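Local coordinates for pantothenate synthetase (Francisella tularensis subsp. tularensis, PDB 3N8H), which probably catalyses the ATP-dependent condensation of pantoate with beta-alanine to pantothenate, by way of a pantoyl-adenylate intermediate, at residues 15-18 / 19-22; 77-80 / 81-84; 189-192 / 193-196; 235-239 / 240-244. All coordinates share one frame; numbering follows the deposited sequence.

Contact 1. Residues 15-18 / 19-22; sequences SIRN and SLIK
Ser19 OG sits between two main-chain carbonyls where helix 10-18 runs out into a loop. Ser19 OG is 2.6 Å from Ser15 O and 2.5 Å from Ile16 O. The second distance is so short that it is doubtful in detail. Ile16 O is also reached by Ser19 N at 3.1 Å, an i to i+3 bond. Ser19 N has a weak bond to Ser15 O besides. Next along the chain, Leu20 N bonds to Arg17 O at 3.3 Å and nearly straight at the hydrogen, 165°.

The terminal methyl of Ile16 comes round to the serine oxygen. Leu20 lies over the carbonyls of the last turn, with CG 3.6 Å from both Ile16 O and Arg17 O. The Arg17 chain leaves with CG anti to the backbone N (chi1 -178°) and bends at chi2. It thereby crosses Leu20 at about a right angle. Its guanidinium goes on to the main-chain oxygens of Thr142 and Lys143. Both Arg17 and Leu20 also touch Ile26 of strand 26-31. Across this turn, the Arg17 CD methylene meets the CD1 methyl of Leu20 at 4.2 Å.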
ATOM      1  N   SER A  15     -20.381   7.331   7.848  1.00 71.32           N
ATOM      2  CA  SER A  15     -21.703   7.931   7.894  1.00 79.19           C
ATOM      3  C   SER A  15     -21.667   9.303   7.257  1.00 77.33           C
ATOM      4  O   SER A  15     -22.290   9.538   6.225  1.00 79.47           O
ATOM      5  CB  SER A  15     -22.201   8.051   9.337  1.00 88.33           C
ATOM      6  OG  SER A  15     -22.434   6.775   9.914  1.00 94.32           O
ATOM      7  N   ILE A  16     -20.917  10.212   7.867  1.00 67.22           N
ATOM      8  CA  ILE A  16     -20.909  11.582   7.389  1.00 58.68           C
ATOM      9  C   ILE A  16     -20.345  11.697   5.961  1.00 58.54           C
ATOM     10  O   ILE A  16     -20.894  12.433   5.124  1.00 52.88           O
ATOM     11  CB  ILE A  16     -20.205  12.529   8.388  1.00 61.89           C
ATOM     12  CG1 ILE A  16     -20.246  13.968   7.873  1.00 71.08           C
ATOM     13  CG2 ILE A  16     -18.793  12.066   8.680  1.00 56.46           C
ATOM     14  CD1 ILE A  16     -21.664  14.517   7.684  1.00 74.89           C
ATOM     15  N   ARG A  17     -19.277  10.948   5.679  1.00 50.57           N
ATOM     16  CA  ARG A  17     -18.642  10.990   4.366  1.00 56.76           C
ATOM     17  C   ARG A  17     -19.625  10.580   3.271  1.00 61.80           C
ATOM     18  O   ARG A  17     -19.705  11.215   2.216  1.00 56.06           O
ATOM     19  CB  ARG A  17     -17.416  10.074   4.334  1.00 52.69           C
ATOM     20  CG  ARG A  17     -16.656  10.076   3.014  1.00 52.98           C
ATOM     21  CD  ARG A  17     -16.239  11.482   2.646  1.00 50.40           C
ATOM     22  NE  ARG A  17     -15.666  11.561   1.309  1.00 48.45           N
ATOM     23  CZ  ARG A  17     -16.383  11.550   0.183  1.00 52.42           C
ATOM     24  NH1 ARG A  17     -15.772  11.645  -0.990  1.00 48.92           N
ATOM     25  NH2 ARG A  17     -17.706  11.434   0.223  1.00 52.29           N
ATOM     26  N   ASN A  18     -20.374   9.514   3.528  1.00 64.03           N
ATOM     27  CA  ASN A  18     -21.265   8.962   2.513  1.00 71.52           C
ATOM     28  C   ASN A  18     -22.511   9.811   2.303  1.00 72.20           C
ATOM     29  O   ASN A  18     -23.268   9.593   1.356  1.00 70.59           O
ATOM     30  CB  ASN A  18     -21.626   7.511   2.835  1.00 69.47           C
ATOM     31  CG  ASN A  18     -20.434   6.579   2.713  1.00 68.04           C
ATOM     32  OD1 ASN A  18     -19.423   6.924   2.096  1.00 69.94           O
ATOM     33  ND2 ASN A  18     -20.546   5.393   3.300  1.00 64.62           N
ATOM     34  N   SER A  19     -22.702  10.792   3.181  1.00 74.06           N
ATOM     35  CA  SER A  19     -23.842  11.703   3.096  1.00 71.33           C
ATOM     36  C   SER A  19     -23.571  12.922   2.217  1.00 66.23           C
ATOM     37  O   SER A  19     -24.479  13.693   1.924  1.00 58.23           O
ATOM     38  CB  SER A  19     -24.257  12.163   4.493  1.00 80.46           C
ATOM     39  OG  SER A  19     -23.254  11.857   5.445  1.00 86.03           O
ATOM     40  N   LEU A  20     -22.320  13.104   1.799  1.00 67.94           N
ATOM     41  CA  LEU A  20     -21.975  14.258   0.973  1.00 68.88           C
ATOM     42  C   LEU A  20     -22.345  14.021  -0.493  1.00 67.15           C
ATOM     43  O   LEU A  20     -22.139  12.930  -1.019  1.00 61.02           O
ATOM     44  CB  LEU A  20     -20.481  14.581   1.099  1.00 64.17           C
ATOM     45  CG  LEU A  20     -19.949  14.773   2.522  1.00 59.96           C
ATOM     46  CD1 LEU A  20     -18.454  15.042   2.512  1.00 55.45           C
ATOM     47  CD2 LEU A  20     -20.693  15.890   3.241  1.00 58.35           C
ATOM     48  N   ILE A  21     -22.894  15.039  -1.152  1.00 67.19           N
ATOM     49  CA  ILE A  21     -23.146  14.929  -2.589  1.00 73.30           C
ATOM     50  C   ILE A  21     -21.870  15.246  -3.387  1.00 70.55           C
ATOM     51  O   ILE A  21     -20.985  15.968  -2.907  1.00 53.69           O
ATOM     52  CB  ILE A  21     -24.366  15.783  -3.050  1.00 89.16           C
ATOM     53  CG1 ILE A  21     -24.670  15.554  -4.539  1.00 92.54           C
ATOM     54  CG2 ILE A  21     -24.138  17.255  -2.764  1.00 87.41           C
ATOM     55  CD1 ILE A  21     -24.920  14.094  -4.925  1.00 87.41           C
ATOM     56  N   LYS A  22     -21.773  14.681  -4.591  1.00 72.84           N
ATOM     57  CA  LYS A  22     -20.576  14.785  -5.430  1.00 76.17           C
ATOM     58  C   LYS A  22     -20.243  16.230  -5.806  1.00 73.99           C
ATOM     59  O   LYS A  22     -19.092  16.553  -6.125  1.00 71.57           O
ATOM     60  CB  LYS A  22     -20.767  13.952  -6.699  1.00 89.33           C
ATOM     61  CG  LYS A  22     -21.992  14.375  -7.516  1.00101.05           C
ATOM     62  CD  LYS A  22     -22.536  13.244  -8.388  1.00107.60           C
ATOM     63  CE  LYS A  22     -23.390  12.258  -7.590  1.00108.14           C
ATOM     64  NZ  LYS A  22     -23.948  11.170  -8.453  1.00104.67           N
TER

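Contact 2. Residues 77-80 / 81-84; sequences LQQD and IQIL
Ile81 meets Leu77 one turn back along helix 77-86. Ile81 N bonds to Leu77 O at 2.8 Å. Its CG1 is anti to the carbonyl carbon (chi1 -73°), which sends the chain back toward Leu77. There CD1 of Ile81 packs on CD1 of Leu77 at 3.9 Å. The amide end of Gln78 lies alongside the same Ile81 methyl.

Gln82 follows, Gln82 N bonding to Gln78 O at 3.0 Å. Its extended side chain crosses that of Gln79 at about a right angle, and the two amide planes are 50° apart.

Ile83 N takes Gln79 O, also at 3.0 Å. The bent Gln79 side chain lays its CG and amide against the CD1 methyl of Ile83, with Gln79 CD 3.5 Å from it.

Leu84 N closes the series of i to i+4 alpha-helical bonds on Asp80 O, 3.0 Å away, and Leu84 CG rests near the same oxygen. The buried Asp80 carboxylate takes the backbone N-H groups of Ala34 and Leu35, in the predicted ATP-binding stretch. Ile81 packs on Leu92 of strand 91-93. Leu84 reaches Leu92 too, as well as Val55 and Ile57 of strand 52-57.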
ATOM      1  N   LEU A  77      -6.109  17.686  22.902  1.00 37.48           N
ATOM      2  CA  LEU A  77      -7.283  17.494  22.051  1.00 41.25           C
ATOM      3  C   LEU A  77      -8.345  18.585  22.266  1.00 42.57           C
ATOM      4  O   LEU A  77      -8.936  19.095  21.303  1.00 36.29           O
ATOM      5  CB  LEU A  77      -7.876  16.092  22.273  1.00 41.33           C
ATOM      6  CG  LEU A  77      -9.142  15.678  21.517  1.00 46.17           C
ATOM      7  CD1 LEU A  77      -9.010  15.832  19.985  1.00 42.53           C
ATOM      8  CD2 LEU A  77      -9.551  14.244  21.899  1.00 46.63           C
ATOM      9  N   GLN A  78      -8.569  18.977  23.514  1.00 40.95           N
ATOM     10  CA  GLN A  78      -9.603  19.993  23.757  1.00 51.04           C
ATOM     11  C   GLN A  78      -9.228  21.336  23.119  1.00 54.39           C
ATOM     12  O   GLN A  78     -10.070  22.005  22.518  1.00 46.42           O
ATOM     13  CB  GLN A  78      -9.919  20.154  25.247  1.00 50.02           C
ATOM     14  CG  GLN A  78     -10.601  18.926  25.868  1.00 59.55           C
ATOM     15  CD  GLN A  78     -11.685  18.315  24.974  1.00 65.23           C
ATOM     16  OE1 GLN A  78     -12.716  18.940  24.713  1.00 68.01           O
ATOM     17  NE2 GLN A  78     -11.457  17.079  24.516  1.00 56.64           N
ATOM     18  N   GLN A  79      -7.958  21.717  23.226  1.00 50.69           N
ATOM     19  CA  GLN A  79      -7.506  22.954  22.606  1.00 47.62           C
ATOM     20  C   GLN A  79      -7.612  22.853  21.074  1.00 45.43           C
ATOM     21  O   GLN A  79      -8.045  23.802  20.401  1.00 40.71           O
ATOM     22  CB  GLN A  79      -6.089  23.278  23.069  1.00 60.20           C
ATOM     23  CG  GLN A  79      -5.244  24.019  22.052  1.00 77.72           C
ATOM     24  CD  GLN A  79      -5.289  25.529  22.219  1.00 82.89           C
ATOM     25  OE1 GLN A  79      -4.245  26.190  22.268  1.00 76.14           O
ATOM     26  NE2 GLN A  79      -6.496  26.083  22.300  1.00 83.97           N
ATOM     27  N   ASP A  80      -7.234  21.692  20.537  1.00 37.03           N
ATOM     28  CA  ASP A  80      -7.311  21.442  19.098  1.00 36.32           C
ATOM     29  C   ASP A  80      -8.758  21.562  18.592  1.00 38.56           C
ATOM     30  O   ASP A  80      -9.042  22.183  17.548  1.00 41.91           O
ATOM     31  CB  ASP A  80      -6.767  20.044  18.771  1.00 40.11           C
ATOM     32  CG  ASP A  80      -5.251  19.916  18.988  1.00 45.43           C
ATOM     33  OD1 ASP A  80      -4.543  20.952  19.154  1.00 39.27           O
ATOM     34  OD2 ASP A  80      -4.773  18.752  18.979  1.00 40.74           O
ATOM     35  N   ILE A  81      -9.672  20.956  19.333  1.00 38.50           N
ATOM     36  CA  ILE A  81     -11.089  21.031  18.994  1.00 36.61           C
ATOM     37  C   ILE A  81     -11.573  22.479  18.966  1.00 39.31           C
ATOM     38  O   ILE A  81     -12.228  22.894  18.006  1.00 36.88           O
ATOM     39  CB  ILE A  81     -11.951  20.176  19.941  1.00 43.79           C
ATOM     40  CG1 ILE A  81     -11.750  18.693  19.628  1.00 36.88           C
ATOM     41  CG2 ILE A  81     -13.436  20.552  19.815  1.00 45.65           C
ATOM     42  CD1 ILE A  81     -12.346  17.758  20.655  1.00 40.32           C
ATOM     43  N   GLN A  82     -11.232  23.254  19.994  1.00 38.55           N
ATOM     44  CA  GLN A  82     -11.586  24.684  20.016  1.00 51.65           C
ATOM     45  C   GLN A  82     -11.054  25.461  18.796  1.00 50.53           C
ATOM     46  O   GLN A  82     -11.768  26.300  18.216  1.00 41.30           O
ATOM     47  CB  GLN A  82     -11.108  25.361  21.303  1.00 45.68           C
ATOM     48  CG  GLN A  82     -11.980  25.109  22.518  1.00 53.49           C
ATOM     49  CD  GLN A  82     -11.469  25.883  23.720  1.00 67.08           C
ATOM     50  OE1 GLN A  82     -10.258  25.997  23.916  1.00 64.39           O
ATOM     51  NE2 GLN A  82     -12.390  26.437  24.522  1.00 66.89           N
ATOM     52  N   ILE A  83      -9.802  25.193  18.426  1.00 41.49           N
ATOM     53  CA  ILE A  83      -9.206  25.830  17.256  1.00 36.75           C
ATOM     54  C   ILE A  83      -9.991  25.529  15.976  1.00 42.62           C
ATOM     55  O   ILE A  83     -10.358  26.437  15.221  1.00 41.42           O
ATOM     56  CB  ILE A  83      -7.754  25.382  17.073  1.00 37.51           C
ATOM     57  CG1 ILE A  83      -6.865  26.109  18.083  1.00 43.15           C
ATOM     58  CG2 ILE A  83      -7.280  25.687  15.666  1.00 36.94           C
ATOM     59  CD1 ILE A  83      -5.927  25.211  18.809  1.00 41.85           C
ATOM     60  N   LEU A  84     -10.259  24.246  15.752  1.00 35.20           N
ATOM     61  CA  LEU A  84     -10.948  23.796  14.555  1.00 33.11           C
ATOM     62  C   LEU A  84     -12.354  24.367  14.455  1.00 38.02           C
ATOM     63  O   LEU A  84     -12.784  24.839  13.395  1.00 46.01           O
ATOM     64  CB  LEU A  84     -10.983  22.273  14.537  1.00 32.10           C
ATOM     65  CG  LEU A  84      -9.585  21.670  14.367  1.00 39.14           C
ATOM     66  CD1 LEU A  84      -9.622  20.167  14.559  1.00 36.84           C
ATOM     67  CD2 LEU A  84      -9.021  22.037  12.993  1.00 41.15           C
TER

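Contact 3. Residues 189-192 / 193-196; sequences SRNK and NLTS. With PRO (proline), chain C.
Arg190 belongs to the pocket that holds a bound proline, and it is also one of the predicted ATP-binding residues. Both terminal nitrogens of the Arg190 guanidinium bond to the ligand atom O. Arg190 NH1 is 2.9 Å from proline O, and Arg190 NH2 is equally far from it. Both bonds have an angle of 145° at the hydrogen. The ligand oxygen approaches at the guanidinium edge, near its plane. The arginine chain is extended from CG to NE, which carries the charged end well away from its own turn. NH2 also forms a salt bridge with Asp69, so this second residue probably helps fix how the guanidinium is turned.

The backbone behind it is a short 3-10 segment with i to i+3 bonds. Lys192 N bonds to Ser189 O. Asn193 N bonds to Arg190 O at 2.9 Å, and Leu194 N to Asn191 O at 3.0 Å.

Asn191 and Leu194 lie side by side, pointing the same way. CD1 of Leu194 is 4.2 Å from Asn191 CB. Leu194 CG also sits close to Asn191 O, at 3.4 Å. Asn191 ND2 bonds to Pro186 O, and Asn193 ND2 to Thr72 O. Thr195 is the N-cap of helix 196-210. On the side of strand 250-257, Arg190, Asn193 and Leu194 touch Val250, while Asn191 touches Leu252.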
ATOM      1  N   SER A 189       4.797  21.352  16.125  1.00 32.56           N
ATOM      2  CA  SER A 189       4.156  20.886  17.360  1.00 43.31           C
ATOM      3  C   SER A 189       5.171  20.564  18.455  1.00 41.25           C
ATOM      4  O   SER A 189       4.948  20.869  19.625  1.00 36.28           O
ATOM      5  CB  SER A 189       3.245  19.670  17.103  1.00 37.61           C
ATOM      6  OG  SER A 189       2.185  20.021  16.222  1.00 43.08           O
ATOM      7  N   ARG A 190       6.285  19.942  18.072  1.00 33.34           N
ATOM      8  CA  ARG A 190       7.328  19.598  19.032  1.00 37.52           C
ATOM      9  C   ARG A 190       7.928  20.843  19.706  1.00 31.30           C
ATOM     10  O   ARG A 190       8.530  20.742  20.786  1.00 30.69           O
ATOM     11  CB  ARG A 190       8.423  18.743  18.367  1.00 34.23           C
ATOM     12  CG  ARG A 190       8.047  17.263  18.191  1.00 30.09           C
ATOM     13  CD  ARG A 190       9.213  16.472  17.544  1.00 38.28           C
ATOM     14  NE  ARG A 190       8.842  15.106  17.175  1.00 32.55           N
ATOM     15  CZ  ARG A 190       8.277  14.776  16.014  1.00 36.69           C
ATOM     16  NH1 ARG A 190       8.028  15.712  15.109  1.00 31.52           N
ATOM     17  NH2 ARG A 190       7.963  13.513  15.749  1.00 28.89           N
ATOM     18  N   ASN A 191       7.761  22.011  19.076  1.00 26.17           N
ATOM     19  CA  ASN A 191       8.198  23.269  19.680  1.00 35.20           C
ATOM     20  C   ASN A 191       7.582  23.448  21.073  1.00 38.86           C
ATOM     21  O   ASN A 191       8.137  24.163  21.915  1.00 29.57           O
ATOM     22  CB  ASN A 191       7.791  24.495  18.829  1.00 38.03           C
ATOM     23  CG  ASN A 191       8.632  24.674  17.564  1.00 43.04           C
ATOM     24  OD1 ASN A 191       9.429  23.809  17.194  1.00 47.02           O
ATOM     25  ND2 ASN A 191       8.443  25.810  16.895  1.00 39.86           N
ATOM     26  N   LYS A 192       6.407  22.849  21.296  1.00 42.59           N
ATOM     27  CA  LYS A 192       5.720  23.029  22.583  1.00 46.42           C
ATOM     28  C   LYS A 192       6.504  22.345  23.703  1.00 45.28           C
ATOM     29  O   LYS A 192       6.263  22.596  24.876  1.00 44.78           O
ATOM     30  CB  LYS A 192       4.271  22.521  22.538  1.00 45.68           C
ATOM     31  CG  LYS A 192       3.372  23.327  21.594  1.00 57.55           C
ATOM     32  CD  LYS A 192       2.342  22.453  20.894  1.00 62.36           C
ATOM     33  CE  LYS A 192       1.837  23.117  19.614  1.00 63.51           C
ATOM     34  NZ  LYS A 192       0.371  23.299  19.653  1.00 76.85           N
ATOM     35  N   ASN A 193       7.446  21.486  23.318  1.00 41.92           N
ATOM     36  CA  ASN A 193       8.280  20.776  24.278  1.00 42.93           C
ATOM     37  C   ASN A 193       9.553  21.541  24.618  1.00 43.04           C
ATOM     38  O   ASN A 193      10.304  21.139  25.504  1.00 40.06           O
ATOM     39  CB  ASN A 193       8.607  19.366  23.772  1.00 44.43           C
ATOM     40  CG  ASN A 193       7.424  18.414  23.909  1.00 41.08           C
ATOM     41  OD1 ASN A 193       6.457  18.709  24.624  1.00 34.66           O
ATOM     42  ND2 ASN A 193       7.487  17.278  23.220  1.00 39.32           N
ATOM     43  N   LEU A 194       9.778  22.657  23.927  1.00 38.18           N
ATOM     44  CA  LEU A 194      10.951  23.489  24.201  1.00 41.11           C
ATOM     45  C   LEU A 194      10.767  24.343  25.446  1.00 52.81           C
ATOM     46  O   LEU A 194       9.734  25.006  25.609  1.00 46.62           O
ATOM     47  CB  LEU A 194      11.232  24.429  23.036  1.00 44.21           C
ATOM     48  CG  LEU A 194      11.556  23.851  21.663  1.00 41.41           C
ATOM     49  CD1 LEU A 194      11.519  25.006  20.628  1.00 36.32           C
ATOM     50  CD2 LEU A 194      12.912  23.143  21.688  1.00 32.87           C
ATOM     51  N   THR A 195      11.775  24.344  26.312  1.00 44.79           N
ATOM     52  CA  THR A 195      11.770  25.245  27.450  1.00 49.51           C
ATOM     53  C   THR A 195      12.062  26.661  26.964  1.00 47.65           C
ATOM     54  O   THR A 195      12.333  26.884  25.781  1.00 44.36           O
ATOM     55  CB  THR A 195      12.836  24.861  28.500  1.00 52.22           C
ATOM     56  OG1 THR A 195      14.144  25.082  27.954  1.00 42.18           O
ATOM     57  CG2 THR A 195      12.682  23.395  28.914  1.00 50.95           C
ATOM     58  N   SER A 196      12.020  27.609  27.894  1.00 49.48           N
ATOM     59  CA  SER A 196      12.322  29.002  27.593  1.00 50.60           C
ATOM     60  C   SER A 196      13.747  29.197  27.066  1.00 45.04           C
ATOM     61  O   SER A 196      13.961  29.945  26.102  1.00 44.74           O
ATOM     62  CB  SER A 196      12.094  29.870  28.829  1.00 57.27           C
ATOM     63  OG  SER A 196      12.684  29.267  29.971  1.00 70.34           O
TER
HETATM   64  N   PRO C 271       5.472  15.339  11.385  1.00 51.27           N
HETATM   65  CA  PRO C 271       5.474  13.886  11.242  1.00 45.52           C
HETATM   66  C   PRO C 271       6.306  13.243  12.352  1.00 41.94           C
HETATM   67  O   PRO C 271       6.983  13.965  13.096  1.00 37.97           O
HETATM   68  CB  PRO C 271       6.142  13.679   9.881  1.00 46.90           C
HETATM   69  CG  PRO C 271       5.774  14.903   9.109  1.00 56.84           C
HETATM   70  CD  PRO C 271       5.732  16.030  10.110  1.00 48.68           C

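Contact 4. Residues 235-239 / 240-244; sequences QKLNN and RIFLA
Strands 230-237 and 240-247 form an antiparallel beta hairpin. A type II' turn from Leu237 to Arg240 closes it. The strand pieces 235-237 and 240-244 run at 138° to each other. Gln235 and Phe242 are a hydrogen-bonded pair. Phe242 N to Gln235 O is 2.7 Å and almost straight at 175°, while Gln235 N to Phe242 O is 2.8 Å. Leu237 and Arg240 are the second hydrogen-bonded pair, joined by Leu237 N to Arg240 O and Arg240 N to Leu237 O, both 3.0 Å. Lys236 and Ile241 form the non-hydrogen-bonded pair between them. Two CA-H...O contacts add to the pairing: Lys236 CA is 3.2 Å from Arg240 O, and Ile241 CA is 3.4 Å from Gln235 O.

Lys236 and Ile241 share one face and lie side by side. CD1 of Ile241 presses on Lys236 CG at 3.3 Å, tighter than usual for two carbons. The lysine chain then runs on, extended, to a weak bond with Phe214 O.

On the other face, Leu237 CB lies 3.6 Å from Phe242 CE2, meeting the ring obliquely. The same ring meets Tyr154 at a steep angle. Arg240 points to this face and bends at chi3. Its NH2 bonds to Asn255 and makes a salt bridge with Glu151, a predicted ATP-binding residue. Charge thus ties Arg240, at the hairpin end, to Glu151, while the strands themselves are joined by backbone bonds and apolar contacts.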
ATOM      1  N   GLN A 235      22.349  19.928   4.504  1.00 34.73           N
ATOM      2  CA  GLN A 235      22.721  19.573   3.144  1.00 39.85           C
ATOM      3  C   GLN A 235      22.046  20.463   2.121  1.00 43.29           C
ATOM      4  O   GLN A 235      20.933  20.973   2.341  1.00 36.18           O
ATOM      5  CB  GLN A 235      22.323  18.121   2.855  1.00 46.34           C
ATOM      6  CG  GLN A 235      23.116  17.090   3.631  1.00 62.78           C
ATOM      7  CD  GLN A 235      23.469  15.874   2.796  1.00 74.24           C
ATOM      8  OE1 GLN A 235      22.986  15.705   1.670  1.00 74.83           O
ATOM      9  NE2 GLN A 235      24.309  15.014   3.349  1.00 81.09           N
ATOM     10  N   LYS A 236      22.720  20.644   0.994  1.00 36.89           N
ATOM     11  CA  LYS A 236      22.087  21.238  -0.177  1.00 43.11           C
ATOM     12  C   LYS A 236      21.576  20.141  -1.086  1.00 47.54           C
ATOM     13  O   LYS A 236      22.334  19.286  -1.523  1.00 46.69           O
ATOM     14  CB  LYS A 236      23.066  22.112  -0.953  1.00 42.03           C
ATOM     15  CG  LYS A 236      23.701  23.205  -0.123  1.00 46.46           C
ATOM     16  CD  LYS A 236      24.740  23.971  -0.922  1.00 53.90           C
ATOM     17  CE  LYS A 236      25.600  24.819  -0.017  1.00 46.89           C
ATOM     18  NZ  LYS A 236      26.649  25.564  -0.798  1.00 66.64           N
ATOM     19  N   LEU A 237      20.280  20.150  -1.346  1.00 48.75           N
ATOM     20  CA  LEU A 237      19.707  19.257  -2.344  1.00 57.61           C
ATOM     21  C   LEU A 237      19.118  20.152  -3.418  1.00 56.23           C
ATOM     22  O   LEU A 237      18.204  20.936  -3.147  1.00 50.94           O
ATOM     23  CB  LEU A 237      18.623  18.367  -1.734  1.00 57.37           C
ATOM     24  CG  LEU A 237      18.269  17.010  -2.371  1.00 62.43           C
ATOM     25  CD1 LEU A 237      16.749  16.831  -2.458  1.00 59.67           C
ATOM     26  CD2 LEU A 237      18.937  16.773  -3.727  1.00 59.20           C
ATOM     27  N   ASN A 238      19.650  20.057  -4.631  1.00 62.88           N
ATOM     28  CA  ASN A 238      19.238  20.968  -5.690  1.00 66.60           C
ATOM     29  C   ASN A 238      19.552  22.408  -5.285  1.00 64.25           C
ATOM     30  O   ASN A 238      20.711  22.738  -5.030  1.00 65.91           O
ATOM     31  CB  ASN A 238      17.756  20.777  -6.013  1.00 69.65           C
ATOM     32  CG  ASN A 238      17.508  19.531  -6.834  1.00 77.88           C
ATOM     33  OD1 ASN A 238      17.733  19.528  -8.045  1.00 84.40           O
ATOM     34  ND2 ASN A 238      17.064  18.459  -6.181  1.00 75.46           N
ATOM     35  N   ASN A 239      18.543  23.268  -5.215  1.00 51.74           N
ATOM     36  CA  ASN A 239      18.813  24.632  -4.770  1.00 55.59           C
ATOM     37  C   ASN A 239      18.207  24.952  -3.405  1.00 55.03           C
ATOM     38  O   ASN A 239      17.959  26.117  -3.079  1.00 49.24           O
ATOM     39  CB  ASN A 239      18.396  25.660  -5.829  1.00 70.27           C
ATOM     40  CG  ASN A 239      17.019  25.385  -6.402  1.00 86.34           C
ATOM     41  OD1 ASN A 239      16.090  25.022  -5.675  1.00 89.12           O
ATOM     42  ND2 ASN A 239      16.879  25.561  -7.720  1.00 91.81           N
ATOM     43  N   ARG A 240      17.993  23.913  -2.603  1.00 46.22           N
ATOM     44  CA  ARG A 240      17.452  24.093  -1.258  1.00 43.81           C
ATOM     45  C   ARG A 240      18.468  23.657  -0.227  1.00 44.23           C
ATOM     46  O   ARG A 240      19.327  22.816  -0.497  1.00 49.11           O
ATOM     47  CB  ARG A 240      16.156  23.291  -1.078  1.00 39.97           C
ATOM     48  CG  ARG A 240      15.116  23.578  -2.159  1.00 48.98           C
ATOM     49  CD  ARG A 240      13.796  22.882  -1.895  1.00 53.90           C
ATOM     50  NE  ARG A 240      13.091  23.501  -0.782  1.00 52.55           N
ATOM     51  CZ  ARG A 240      12.265  24.534  -0.901  1.00 48.20           C
ATOM     52  NH1 ARG A 240      12.012  25.078  -2.086  1.00 47.14           N
ATOM     53  NH2 ARG A 240      11.683  25.018   0.170  1.00 44.53           N
ATOM     54  N   ILE A 241      18.382  24.258   0.948  1.00 39.24           N
ATOM     55  CA  ILE A 241      19.053  23.747   2.128  1.00 29.64           C
ATOM     56  C   ILE A 241      18.069  22.922   2.956  1.00 36.55           C
ATOM     57  O   ILE A 241      16.949  23.377   3.245  1.00 35.59           O
ATOM     58  CB  ILE A 241      19.556  24.889   3.012  1.00 32.74           C
ATOM     59  CG1 ILE A 241      20.507  25.801   2.238  1.00 42.00           C
ATOM     60  CG2 ILE A 241      20.224  24.336   4.272  1.00 30.93           C
ATOM     61  CD1 ILE A 241      21.755  25.097   1.700  1.00 40.97           C
ATOM     62  N   PHE A 242      18.503  21.722   3.334  1.00 30.83           N
ATOM     63  CA  PHE A 242      17.800  20.846   4.266  1.00 37.38           C
ATOM     64  C   PHE A 242      18.602  20.680   5.558  1.00 35.76           C
ATOM     65  O   PHE A 242      19.806  20.448   5.526  1.00 31.68           O
ATOM     66  CB  PHE A 242      17.613  19.458   3.649  1.00 35.56           C
ATOM     67  CG  PHE A 242      16.626  19.426   2.522  1.00 39.74           C
ATOM     68  CD1 PHE A 242      15.371  18.869   2.702  1.00 39.31           C
ATOM     69  CD2 PHE A 242      16.948  19.985   1.295  1.00 35.60           C
ATOM     70  CE1 PHE A 242      14.459  18.850   1.662  1.00 44.94           C
ATOM     71  CE2 PHE A 242      16.049  19.961   0.245  1.00 42.43           C
ATOM     72  CZ  PHE A 242      14.800  19.395   0.434  1.00 46.73           C
ATOM     73  N   LEU A 243      17.930  20.771   6.692  1.00 30.14           N
ATOM     74  CA  LEU A 243      18.589  20.511   7.975  1.00 35.00           C
ATOM     75  C   LEU A 243      17.637  19.949   9.018  1.00 34.92           C
ATOM     76  O   LEU A 243      16.405  20.015   8.868  1.00 31.23           O
ATOM     77  CB  LEU A 243      19.292  21.764   8.527  1.00 35.51           C
ATOM     78  CG  LEU A 243      18.413  22.831   9.176  1.00 43.19           C
ATOM     79  CD1 LEU A 243      19.201  23.505  10.268  1.00 53.22           C
ATOM     80  CD2 LEU A 243      18.001  23.836   8.124  1.00 45.82           C
ATOM     81  N   ALA A 244      18.237  19.400  10.070  1.00 30.43           N
ATOM     82  CA  ALA A 244      17.531  18.876  11.230  1.00 30.41           C
ATOM     83  C   ALA A 244      18.515  18.984  12.381  1.00 38.03           C
ATOM     84  O   ALA A 244      19.745  18.819  12.193  1.00 30.00           O
ATOM     85  CB  ALA A 244      17.144  17.396  11.022  1.00 29.48           C
TER

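In the fold
All four contacts are local, but their settings differ. Contact 1 is a surface helix end, remote from the annotated sites. Contact 2 is partly buried on a helix beside the parallel sheet, and its aspartate reaches the predicted ATP-binding stretch. Contact 3 is also a surface turn, yet it sends an arginine to bound proline. Its nearest atoms come within about 5 Å of contact 2. Contact 4 is partly buried in the three-stranded antiparallel sheet; contact 3 touches strand 250-257 of that sheet. Contacts 1 and 3 rely on i to i+3 bonds, contact 2 on i to i+4 bonds, and contact 4 on cross-strand pairs.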